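Kallistatin (PDB 6F4V) inhibits tissue kallikrein as a secreted serpin, forming a stable equimolar complex with the protease when it is cleaved at its reactive site. Local coordinates at residues I286-R289 with L295-K298; Y40-L45 with M161-Y166; N111-M114 with E118-L121; I36-A41 with R73-L78. All coordinates share one frame; numbering follows the deposited sequence. Where two conformers were deposited one is given.

Contact 1 of 4, residues I286-R289 with L295-K298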
loop_
_atom_site.group_PDB
_atom_site.type_symbol
_atom_site.label_atom_id
_atom_site.label_comp_id
_atom_site.label_asym_id
_atom_site.label_seq_id
_atom_site.Cartn_x
_atom_site.Cartn_y
_atom_site.Cartn_z
ATOM N N ILE A 286 14.971 -3.085 -3.081
ATOM C CA ILE A 286 14.467 -3.483 -1.759
ATOM C C ILE A 286 14.069 -4.952 -1.645
ATOM O O ILE A 286 14.456 -5.631 -0.700
ATOM C CB ILE A 286 13.247 -2.602 -1.370
ATOM C CG1 ILE A 286 13.668 -1.133 -1.202
ATOM C CG2 ILE A 286 12.550 -3.101 -0.097
ATOM C CD1 ILE A 286 12.494 -0.161 -1.320
ATOM N N LEU A 287 13.307 -5.449 -2.610
ATOM C CA LEU A 287 12.709 -6.765 -2.509
ATOM C C LEU A 287 13.654 -7.937 -2.465
ATOM O O LEU A 287 13.291 -8.949 -1.901
ATOM C CB LEU A 287 11.653 -6.988 -3.580
ATOM C CG LEU A 287 10.385 -6.131 -3.486
ATOM C CD1 LEU A 287 9.452 -6.524 -4.603
ATOM C CD2 LEU A 287 9.669 -6.187 -2.159
ATOM N N PRO A 288 14.892 -7.815 -2.990
ATOM C CA PRO A 288 15.802 -8.934 -2.760
ATOM C C PRO A 288 16.022 -9.262 -1.274
ATOM O O PRO A 288 16.363 -10.406 -0.949
ATOM C CB PRO A 288 17.112 -8.454 -3.411
ATOM C CG PRO A 288 16.643 -7.577 -4.509
ATOM C CD PRO A 288 15.481 -6.824 -3.906
ATOM N N ARG A 289 15.837 -8.284 -0.385
ATOM C CA ARG A 289 15.927 -8.522 1.045
ATOM C C ARG A 289 14.641 -8.998 1.708
ATOM O O ARG A 289 14.649 -9.211 2.915
ATOM C CB ARG A 289 16.488 -7.294 1.742
ATOM C CG ARG A 289 17.914 -7.027 1.320
ATOM C CD ARG A 289 18.558 -5.862 2.052
ATOM N NE ARG A 289 17.860 -4.587 1.917
ATOM C CZ ARG A 289 17.776 -3.860 0.798
ATOM N NH1 ARG A 289 18.305 -4.278 -0.351
ATOM N NH2 ARG A 289 17.114 -2.713 0.810
ATOM N N LEU A 295 13.959 -13.617 -8.354
ATOM C CA LEU A 295 13.319 -12.796 -9.378
ATOM C C LEU A 295 14.239 -11.733 -9.970
ATOM O O LEU A 295 14.182 -11.441 -11.191
ATOM C CB LEU A 295 12.024 -12.139 -8.824
ATOM C CG LEU A 295 11.324 -11.160 -9.758
ATOM C CD1 LEU A 295 10.903 -11.867 -11.040
ATOM C CD2 LEU A 295 10.092 -10.526 -9.115
ATOM N N PHE A 296 15.055 -11.137 -9.119
ATOM C CA PHE A 296 15.969 -10.061 -9.531
ATOM C C PHE A 296 17.367 -10.548 -9.909
ATOM O O PHE A 296 18.279 -9.734 -10.037
ATOM C CB PHE A 296 16.017 -8.996 -8.444
ATOM C CG PHE A 296 14.708 -8.273 -8.310
ATOM C CD1 PHE A 296 14.320 -7.367 -9.285
ATOM C CD2 PHE A 296 13.838 -8.560 -7.278
ATOM C CE1 PHE A 296 13.071 -6.737 -9.212
ATOM C CE2 PHE A 296 12.621 -7.894 -7.175
ATOM C CZ PHE A 296 12.246 -6.983 -8.141
ATOM N N SER A 297 17.513 -11.844 -10.146
ATOM C CA SER A 297 18.803 -12.434 -10.509
ATOM C C SER A 297 18.819 -12.818 -11.965
ATOM O O SER A 297 17.790 -12.843 -12.640
ATOM C CB SER A 297 19.061 -13.678 -9.658
ATOM O OG SER A 297 18.270 -14.767 -10.117
ATOM N N LYS A 298 20.016 -13.180 -12.429
ATOM C CA LYS A 298 20.203 -13.735 -13.739
ATOM C C LYS A 298 19.501 -15.097 -13.942
ATOM O O LYS A 298 19.423 -15.597 -15.090
ATOM C CB LYS A 298 21.721 -13.864 -14.000
ATOM C CG LYS A 298 22.417 -14.970 -13.217
ATOM C CD LYS A 298 23.929 -14.978 -13.456
ATOM C CE LYS A 298 24.664 -13.900 -12.739
ATOM N NZ LYS A 298 24.686 -14.158 -11.285
#
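The ring of Phe296 meets Leu287 and Pro288 along one flank, its CE2 atom resting 3.8 Å from CB of Leu287. In the serpin fold, the first segment runs out of helix 283-286 and the second lies further along the connection to strand 312-324 of the large sheet, so the contact ties the start of this connection to a later part of it. Neighbouring CD2 of Phe296 takes the proline: CG and CD of Pro288 both lie 4.1 Å from it, with the two side chains crossing at about a right angle. No hydrogen bond links the segments, and the attraction is purely apolar. The phenyl group gets there because its CG stands opposite the carbonyl carbon and beside the backbone N (chi1 -67°), which sends the ring back toward the earlier segment.

One shell further out, Tyr40 of helix 33-44 packs against both Phe296 and Leu287. CZ of Phe296 meets the hydroxyl end of Tyr40, while CD1 of Leu287 reaches CZ of the same ring. Leu295, which makes no contact with the first segment, packs on the same tyrosine and on Leu43.

The turn carrying Leu287 and Pro288 is closed by a backbone bond from Arg289 N to Ile286 O, 3.0 Å long. Ile286 turns instead to helix 6-23, where Phe16, Leu19 and Ile20 receive it, and Arg289 forms a salt bridge with Glu23 of the same helix. The arginine's NH1 also binds Gln285 O, and one face of its guanidinium has Ile286 O 4.0 Å above it, over the centre.

Contact 2 of 4, residues Y40-L45 with M161-Y166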
loop_
_atom_site.group_PDB
_atom_site.type_symbol
_atom_site.label_atom_id
_atom_site.label_comp_id
_atom_site.label_asym_id
_atom_site.label_seq_id
_atom_site.Cartn_x
_atom_site.Cartn_y
_atom_site.Cartn_z
ATOM N N TYR A 40 2.937 -8.179 -8.045
ATOM C CA TYR A 40 3.864 -9.312 -8.067
ATOM C C TYR A 40 3.164 -10.658 -8.230
ATOM O O TYR A 40 3.665 -11.535 -8.931
ATOM C CB TYR A 40 4.803 -9.240 -6.869
ATOM C CG TYR A 40 5.921 -8.241 -7.096
ATOM C CD1 TYR A 40 5.684 -6.864 -7.153
ATOM C CD2 TYR A 40 7.221 -8.668 -7.308
ATOM C CE1 TYR A 40 6.706 -5.957 -7.383
ATOM C CE2 TYR A 40 8.246 -7.767 -7.510
ATOM C CZ TYR A 40 7.998 -6.426 -7.568
ATOM O OH TYR A 40 9.050 -5.587 -7.812
ATOM N N ALA A 41 1.968 -10.803 -7.656
ATOM C CA ALA A 41 1.182 -12.007 -7.914
ATOM C C ALA A 41 0.782 -12.096 -9.401
ATOM O O ALA A 41 0.920 -13.169 -10.044
ATOM C CB ALA A 41 -0.029 -12.050 -7.016
ATOM N N MET A 42 0.395 -10.972 -9.979
ATOM C CA MET A 42 0.115 -10.955 -11.416
ATOM C C MET A 42 1.346 -11.325 -12.276
ATOM O O MET A 42 1.234 -12.149 -13.197
ATOM C CB MET A 42 -0.431 -9.597 -11.830
ATOM C CG MET A 42 -0.865 -9.554 -13.295
ATOM S SD MET A 42 -1.703 -7.998 -13.654
ATOM C CE MET A 42 -0.422 -6.872 -13.741
ATOM N N LEU A 43 2.491 -10.713 -11.968
ATOM C CA LEU A 43 3.760 -11.028 -12.622
ATOM C C LEU A 43 4.070 -12.517 -12.595
ATOM O O LEU A 43 4.565 -13.062 -13.608
ATOM C CB LEU A 43 4.909 -10.260 -11.956
ATOM C CG LEU A 43 6.317 -10.536 -12.485
ATOM C CD1 LEU A 43 6.480 -10.043 -13.902
ATOM C CD2 LEU A 43 7.322 -9.875 -11.578
ATOM N N SER A 44 3.785 -13.166 -11.455
ATOM C CA SER A 44 4.082 -14.567 -11.274
ATOM C C SER A 44 3.351 -15.448 -12.253
ATOM O O SER A 44 3.797 -16.558 -12.475
ATOM C CB SER A 44 3.819 -15.070 -9.846
ATOM O OG SER A 44 2.444 -15.317 -9.593
ATOM N N LEU A 45 2.221 -15.010 -12.793
ATOM C CA LEU A 45 1.549 -15.786 -13.874
ATOM C C LEU A 45 2.449 -16.030 -15.077
ATOM O O LEU A 45 2.244 -17.012 -15.779
ATOM C CB LEU A 45 0.297 -15.064 -14.383
ATOM C CG LEU A 45 -0.859 -14.962 -13.397
ATOM C CD1 LEU A 45 -1.818 -13.889 -13.868
ATOM C CD2 LEU A 45 -1.550 -16.302 -13.227
ATOM N N MET A 161 8.260 -5.163 -21.837
ATOM C CA MET A 161 6.965 -5.115 -21.163
ATOM C C MET A 161 7.090 -4.352 -19.853
ATOM O O MET A 161 8.073 -4.486 -19.149
ATOM C CB MET A 161 6.432 -6.537 -20.891
ATOM C CG MET A 161 5.044 -6.583 -20.280
ATOM S SD MET A 161 4.578 -8.255 -19.778
ATOM C CE MET A 161 5.140 -8.241 -18.071
ATOM N N VAL A 162 6.071 -3.561 -19.540
ATOM C CA VAL A 162 5.957 -2.974 -18.221
ATOM C C VAL A 162 4.584 -3.338 -17.674
ATOM O O VAL A 162 3.559 -3.075 -18.313
ATOM C CB VAL A 162 6.143 -1.454 -18.239
ATOM C CG1 VAL A 162 5.931 -0.878 -16.842
ATOM C CG2 VAL A 162 7.520 -1.100 -18.745
ATOM N N LEU A 163 4.594 -3.973 -16.506
ATOM C CA LEU A 163 3.394 -4.265 -15.752
ATOM C C LEU A 163 3.166 -3.114 -14.797
ATOM O O LEU A 163 4.107 -2.612 -14.187
ATOM C CB LEU A 163 3.624 -5.547 -14.981
ATOM C CG LEU A 163 2.587 -6.064 -14.025
ATOM C CD1 LEU A 163 2.679 -7.601 -14.006
ATOM C CD2 LEU A 163 2.707 -5.482 -12.620
ATOM N N VAL A 164 1.914 -2.689 -14.664
ATOM C CA VAL A 164 1.558 -1.725 -13.649
ATOM C C VAL A 164 0.259 -2.075 -12.967
ATOM O O VAL A 164 -0.644 -2.709 -13.545
ATOM C CB VAL A 164 1.485 -0.264 -14.155
ATOM C CG1 VAL A 164 2.718 0.102 -14.938
ATOM C CG2 VAL A 164 0.248 -0.019 -14.992
ATOM N N ASN A 165 0.153 -1.657 -11.715
ATOM C CA ASN A 165 -1.164 -1.545 -11.136
ATOM C C ASN A 165 -1.280 -0.306 -10.311
ATOM O O ASN A 165 -0.289 0.378 -10.059
ATOM C CB ASN A 165 -1.531 -2.788 -10.368
ATOM C CG ASN A 165 -0.876 -2.886 -9.031
ATOM O OD1 ASN A 165 -0.354 -1.924 -8.510
ATOM N ND2 ASN A 165 -0.925 -4.074 -8.451
ATOM N N TYR A 166 -2.497 -0.002 -9.919
ATOM C CA TYR A 166 -2.745 1.211 -9.131
ATOM C C TYR A 166 -3.908 0.944 -8.187
ATOM O O TYR A 166 -4.738 0.032 -8.420
ATOM C CB TYR A 166 -3.040 2.415 -10.053
ATOM C CG TYR A 166 -4.333 2.200 -10.787
ATOM C CD1 TYR A 166 -5.562 2.561 -10.201
ATOM C CD2 TYR A 166 -4.347 1.576 -12.035
ATOM C CE1 TYR A 166 -6.766 2.313 -10.855
ATOM C CE2 TYR A 166 -5.533 1.341 -12.692
ATOM C CZ TYR A 166 -6.735 1.719 -12.112
ATOM O OH TYR A 166 -7.917 1.449 -12.773
#
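Ala41 O, just before the Met42 and Leu43 pair that packs on Leu163, is held by the hydroxyl of Ser44. Ser44 OG gives it a 2.7 Å hydrogen bond on a lone pair, in the carbonyl plane, and Ser44 N adds a weak one of 3.2 Å. The stronger backbone bond of Ser44 N goes to Tyr40 O at 3.0 Å, so this turn of the helix is held by its own backbone and by the serine hydroxyl.

Across the contact everything is apolar and centres on Leu163. Its CG lies anti to the backbone N (chi1 176°), which carries the branch out from the strand to the helix. There CD1 sits 3.7 Å from Leu43 N and 4.0 Å from Leu43 CB, against the helix backbone itself. Met42 runs alongside in the opposite direction, its CG 4.1 Å from Leu163 CD1; its methyl is modelled too close to the leucine, so the exact position of that end is doubtful.

In the serpin fold, helix 33-44 packs on one face of the large sheet, and here the axes of segments 40-44 and 161-166 approach to 9.3 Å, their N-to-C directions 143° apart. Strand 159-172 bonds on one side to strand 89-100 and on the other to strand 328-340, whose Phe337 and Ile339 also touch Leu43. An alanine in place of Leu163 would probably open a gap between helix and sheet, with Met42 left free to shift and Leu43 missing its packing partner on this strand. Two residues on along the strand, Asn165 OD1 is hydrogen-bonded to Ser35 OG; on the helix, Tyr40 OH is bonded to Ser316 OG.

Contact 3 of 4, residues N111-M114 with E118-L121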
loop_
_atom_site.group_PDB
_atom_site.type_symbol
_atom_site.label_atom_id
_atom_site.label_comp_id
_atom_site.label_asym_id
_atom_site.label_seq_id
_atom_site.Cartn_x
_atom_site.Cartn_y
_atom_site.Cartn_z
ATOM N N ASN A 111 -4.173 -13.967 -21.339
ATOM C CA ASN A 111 -5.516 -14.404 -20.936
ATOM C C ASN A 111 -5.675 -14.451 -19.389
ATOM O O ASN A 111 -6.657 -13.942 -18.852
ATOM C CB ASN A 111 -5.821 -15.777 -21.544
ATOM C CG ASN A 111 -7.254 -16.227 -21.291
ATOM O OD1 ASN A 111 -8.179 -15.418 -21.374
ATOM N ND2 ASN A 111 -7.448 -17.524 -21.002
ATOM N N ASP A 112 -4.707 -15.067 -18.711
ATOM C CA ASP A 112 -4.701 -15.172 -17.235
ATOM C C ASP A 112 -4.687 -13.786 -16.570
ATOM O O ASP A 112 -5.450 -13.545 -15.625
ATOM C CB ASP A 112 -3.495 -15.987 -16.719
ATOM C CG ASP A 112 -3.571 -17.498 -17.031
ATOM O OD1 ASP A 112 -4.599 -18.007 -17.486
ATOM O OD2 ASP A 112 -2.545 -18.180 -16.801
ATOM N N THR A 113 -3.850 -12.860 -17.059
ATOM C CA THR A 113 -3.808 -11.522 -16.449
ATOM C C THR A 113 -5.125 -10.755 -16.624
ATOM O O THR A 113 -5.560 -10.017 -15.727
ATOM C CB THR A 113 -2.657 -10.628 -16.956
ATOM O OG1 THR A 113 -2.805 -10.371 -18.362
ATOM C CG2 THR A 113 -1.308 -11.270 -16.662
ATOM N N MET A 114 -5.753 -10.923 -17.781
ATOM C CA MET A 114 -7.055 -10.309 -18.014
ATOM C C MET A 114 -8.146 -10.977 -17.162
ATOM O O MET A 114 -8.937 -10.294 -16.550
ATOM C CB MET A 114 -7.410 -10.375 -19.501
ATOM C CG MET A 114 -6.648 -9.353 -20.323
ATOM S SD MET A 114 -7.021 -9.430 -22.097
ATOM C CE MET A 114 -5.920 -10.723 -22.596
ATOM N N GLU A 118 -7.946 -8.402 -14.285
ATOM C CA GLU A 118 -8.569 -7.446 -15.218
ATOM C C GLU A 118 -7.585 -6.501 -15.873
ATOM O O GLU A 118 -7.863 -5.322 -16.041
ATOM C CB GLU A 118 -9.680 -6.679 -14.505
ATOM C CG GLU A 118 -10.718 -7.632 -13.923
ATOM C CD GLU A 118 -12.131 -7.095 -13.965
ATOM O OE1 GLU A 118 -12.771 -7.041 -12.891
ATOM O OE2 GLU A 118 -12.601 -6.745 -15.070
ATOM N N ALA A 119 -6.421 -7.029 -16.231
ATOM C CA ALA A 119 -5.359 -6.239 -16.841
ATOM C C ALA A 119 -5.851 -5.645 -18.189
ATOM O O ALA A 119 -6.442 -6.353 -18.982
ATOM C CB ALA A 119 -4.121 -7.103 -17.054
ATOM N N LYS A 120 -5.668 -4.350 -18.380
ATOM C CA LYS A 120 -5.846 -3.717 -19.679
ATOM C C LYS A 120 -4.554 -3.880 -20.463
ATOM O O LYS A 120 -3.484 -3.656 -19.918
ATOM C CB LYS A 120 -6.129 -2.229 -19.510
ATOM C CG LYS A 120 -7.491 -1.880 -18.931
ATOM C CD LYS A 120 -7.627 -0.356 -18.867
ATOM C CE LYS A 120 -9.073 0.134 -18.837
ATOM N NZ LYS A 120 -9.609 0.167 -17.449
ATOM N N LEU A 121 -4.641 -4.234 -21.745
ATOM C CA LEU A 121 -3.448 -4.371 -22.571
ATOM C C LEU A 121 -3.251 -3.134 -23.442
ATOM O O LEU A 121 -4.183 -2.685 -24.104
ATOM C CB LEU A 121 -3.545 -5.604 -23.458
ATOM C CG LEU A 121 -3.883 -6.921 -22.766
ATOM C CD1 LEU A 121 -3.831 -8.048 -23.791
ATOM C CD2 LEU A 121 -2.975 -7.201 -21.576
#
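Met114 runs extended as far as SD and then bends (chi3 -84°), which lays its methyl against Leu121, while a positive phi of 49° at Glu118 turns the chain out of the helix. Both lie at the return of a beta-alpha-beta crossover, in which strand 89-100 leads through helix 107-117 to strand 120-124, its parallel neighbour at the border of the large sheet. Past the left-handed residue, Ala119 N reaches back to Thr113 O in a nearly straight hydrogen bond of 3.2 Å, although the donor stands 41° above the carbonyl plane. Glu118 CA makes a CH...O contact of 3.2 Å with Met114 O at the same helix end.

On the outer side the two long side chains cross at about a right angle. Met114 CE is 3.6 Å from Leu121 CD1, and SD follows at 3.9 Å from that same methyl. Nearer the backbone, Met114 CG lies 3.3 Å from Ala119 O. Asn111, a known N-glycosylation site with no sugar in this model, turns away from the strand.

The inner side belongs to Thr113 and Ala119. Thr113 packs on Leu97 of strand 89-100 and on Leu45, and its hydroxyl is hydrogen-bonded to Leu110 O. The methyl of Ala119 points at this residue, with CB 3.5 Å from Thr113 O and 3.8 Å from Thr113 OG1.

Contact 4 of 4, residues I36-A41 with R73-L78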
loop_
_atom_site.group_PDB
_atom_site.type_symbol
_atom_site.label_atom_id
_atom_site.label_comp_id
_atom_site.label_asym_id
_atom_site.label_seq_id
_atom_site.Cartn_x
_atom_site.Cartn_y
_atom_site.Cartn_z
ATOM N N ILE A 36 1.521 -3.613 -4.160
ATOM C CA ILE A 36 2.726 -4.396 -4.409
ATOM C C ILE A 36 2.409 -5.885 -4.549
ATOM O O ILE A 36 2.877 -6.524 -5.515
ATOM C CB ILE A 36 3.835 -4.152 -3.352
ATOM C CG1 ILE A 36 4.239 -2.660 -3.312
ATOM C CG2 ILE A 36 5.018 -5.050 -3.639
ATOM C CD1 ILE A 36 5.149 -2.311 -2.138
ATOM N N SER A 37 1.656 -6.433 -3.594
ATOM C CA SER A 37 1.271 -7.862 -3.607
ATOM C C SER A 37 0.557 -8.255 -4.905
ATOM O O SER A 37 0.904 -9.264 -5.557
ATOM C CB SER A 37 0.402 -8.190 -2.389
ATOM O OG SER A 37 1.164 -8.080 -1.214
ATOM N N ALA A 38 -0.460 -7.484 -5.284
ATOM C CA ALA A 38 -1.204 -7.760 -6.506
ATOM C C ALA A 38 -0.370 -7.640 -7.783
ATOM O O ALA A 38 -0.557 -8.438 -8.703
ATOM C CB ALA A 38 -2.440 -6.868 -6.614
ATOM N N ALA A 39 0.531 -6.666 -7.837
ATOM C CA ALA A 39 1.460 -6.537 -8.985
ATOM C C ALA A 39 2.339 -7.777 -9.144
ATOM O O ALA A 39 2.480 -8.351 -10.236
ATOM C CB ALA A 39 2.311 -5.282 -8.853
ATOM N N TYR A 40 2.937 -8.179 -8.045
ATOM C CA TYR A 40 3.864 -9.312 -8.067
ATOM C C TYR A 40 3.164 -10.658 -8.230
ATOM O O TYR A 40 3.665 -11.535 -8.931
ATOM C CB TYR A 40 4.803 -9.240 -6.869
ATOM C CG TYR A 40 5.921 -8.241 -7.096
ATOM C CD1 TYR A 40 5.684 -6.864 -7.153
ATOM C CD2 TYR A 40 7.221 -8.668 -7.308
ATOM C CE1 TYR A 40 6.706 -5.957 -7.383
ATOM C CE2 TYR A 40 8.246 -7.767 -7.510
ATOM C CZ TYR A 40 7.998 -6.426 -7.568
ATOM O OH TYR A 40 9.050 -5.587 -7.812
ATOM N N ALA A 41 1.968 -10.803 -7.656
ATOM C CA ALA A 41 1.182 -12.007 -7.914
ATOM C C ALA A 41 0.782 -12.096 -9.401
ATOM O O ALA A 41 0.920 -13.169 -10.044
ATOM C CB ALA A 41 -0.029 -12.050 -7.016
ATOM N N ARG A 73 -7.273 -16.790 -7.573
ATOM C CA ARG A 73 -8.706 -16.596 -7.364
ATOM C C ARG A 73 -9.017 -15.710 -6.150
ATOM O O ARG A 73 -9.965 -14.917 -6.173
ATOM C CB ARG A 73 -9.396 -17.968 -7.260
ATOM C CG ARG A 73 -9.294 -18.794 -8.531
ATOM C CD ARG A 73 -9.777 -18.059 -9.774
ATOM N NE ARG A 73 -9.604 -18.856 -10.990
ATOM C CZ ARG A 73 -9.965 -18.456 -12.216
ATOM N NH1 ARG A 73 -10.560 -17.270 -12.406
ATOM N NH2 ARG A 73 -9.733 -19.249 -13.258
ATOM N N GLY A 74 -8.194 -15.828 -5.102
ATOM C CA GLY A 74 -8.264 -14.926 -3.953
ATOM C C GLY A 74 -8.084 -13.472 -4.373
ATOM O O GLY A 74 -8.893 -12.611 -4.021
ATOM N N PHE A 75 -7.059 -13.193 -5.166
ATOM C CA PHE A 75 -6.857 -11.815 -5.669
ATOM C C PHE A 75 -8.011 -11.367 -6.559
ATOM O O PHE A 75 -8.452 -10.245 -6.462
ATOM C CB PHE A 75 -5.520 -11.654 -6.413
ATOM C CG PHE A 75 -4.351 -11.422 -5.495
ATOM C CD1 PHE A 75 -4.174 -10.167 -4.886
ATOM C CD2 PHE A 75 -3.454 -12.410 -5.216
ATOM C CE1 PHE A 75 -3.115 -9.924 -4.032
ATOM C CE2 PHE A 75 -2.373 -12.172 -4.363
ATOM C CZ PHE A 75 -2.216 -10.920 -3.767
ATOM N N GLN A 76 -8.478 -12.246 -7.437
ATOM C CA GLN A 76 -9.599 -11.916 -8.311
ATOM C C GLN A 76 -10.792 -11.461 -7.482
ATOM O O GLN A 76 -11.411 -10.449 -7.786
ATOM C CB GLN A 76 -10.013 -13.129 -9.158
ATOM C CG GLN A 76 -11.107 -12.799 -10.178
ATOM C CD GLN A 76 -11.603 -14.024 -10.919
ATOM O OE1 GLN A 76 -11.269 -15.152 -10.570
ATOM N NE2 GLN A 76 -12.378 -13.807 -11.958
ATOM N N HIS A 77 -11.105 -12.217 -6.440
ATOM C CA HIS A 77 -12.237 -11.883 -5.561
ATOM C C HIS A 77 -11.973 -10.609 -4.750
ATOM O O HIS A 77 -12.873 -9.826 -4.547
ATOM C CB HIS A 77 -12.546 -13.039 -4.599
ATOM C CG HIS A 77 -13.739 -12.802 -3.721
ATOM N ND1 HIS A 77 -13.630 -12.351 -2.416
ATOM C CD2 HIS A 77 -15.073 -12.945 -3.953
ATOM C CE1 HIS A 77 -14.839 -12.214 -1.890
ATOM N NE2 HIS A 77 -15.731 -12.577 -2.798
ATOM N N LEU A 78 -10.738 -10.452 -4.262
ATOM C CA LEU A 78 -10.319 -9.268 -3.510
ATOM C C LEU A 78 -10.502 -8.004 -4.339
ATOM O O LEU A 78 -11.134 -7.040 -3.903
ATOM C CB LEU A 78 -8.852 -9.435 -3.107
ATOM C CG LEU A 78 -8.003 -8.297 -2.543
ATOM C CD1 LEU A 78 -8.785 -7.575 -1.500
ATOM C CD2 LEU A 78 -6.737 -8.866 -1.937
#
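Helix segments 36-41 and 73-78 cross at -133° with their axes 11.1 Å apart, and their backbones come nearest at Ala38 and Phe75, whose CA atoms are 7.0 Å from each other. That separation is bridged by one ring. Phe75, with CG beside its backbone N and opposite the carbonyl carbon (chi1 -83°), reaches across to a surface of small residues. Its CE1 lies 3.8 Å from Ala38 CA, and on the other flank CE2 is 3.5 Å from Ala41 CB. Between them CZ points at Ser37, 4.0 Å from both its O and its CB.

In the serpin fold this packs helix 68-83 onto helix 33-44, which itself rests on strand 159-172 of the large sheet through Ala38 and Ala39. An alanine at Phe75 is likely to leave a gap between the helices that the short side chains of Ser37, Ala38 and Ala41 could not fill. Asn9 of helix 6-23 touches both Phe75 and Ser37, and Ser37 OG is hydrogen-bonded to Pro33 O in its own helix. On the far side of helix 68-83, Arg73 NH1 binds Gln76 OE1 at 2.9 Å, within the guanidinium plane.

Helix 33-44 joins most of this set: contacts 4 and 2 start from its successive turns, sharing Tyr40 and Ala41, with centres 10 Å apart. Along the chain, contact 4 closes first, contact 3 falls between the two segments of contact 2, and contact 1 comes last. Contacts 2 and 3 touch and reach the same large sheet, whereas contacts 1 and 3 lie about 25 Å apart between centres. Contact 1 meets the helix through Tyr40. The helix thus takes loop, helix and strand packing against a sheet that includes strand 328-340 near the chain's end, consistent with a reactive-site loop inserted after cleavage, as in relaxed serpins.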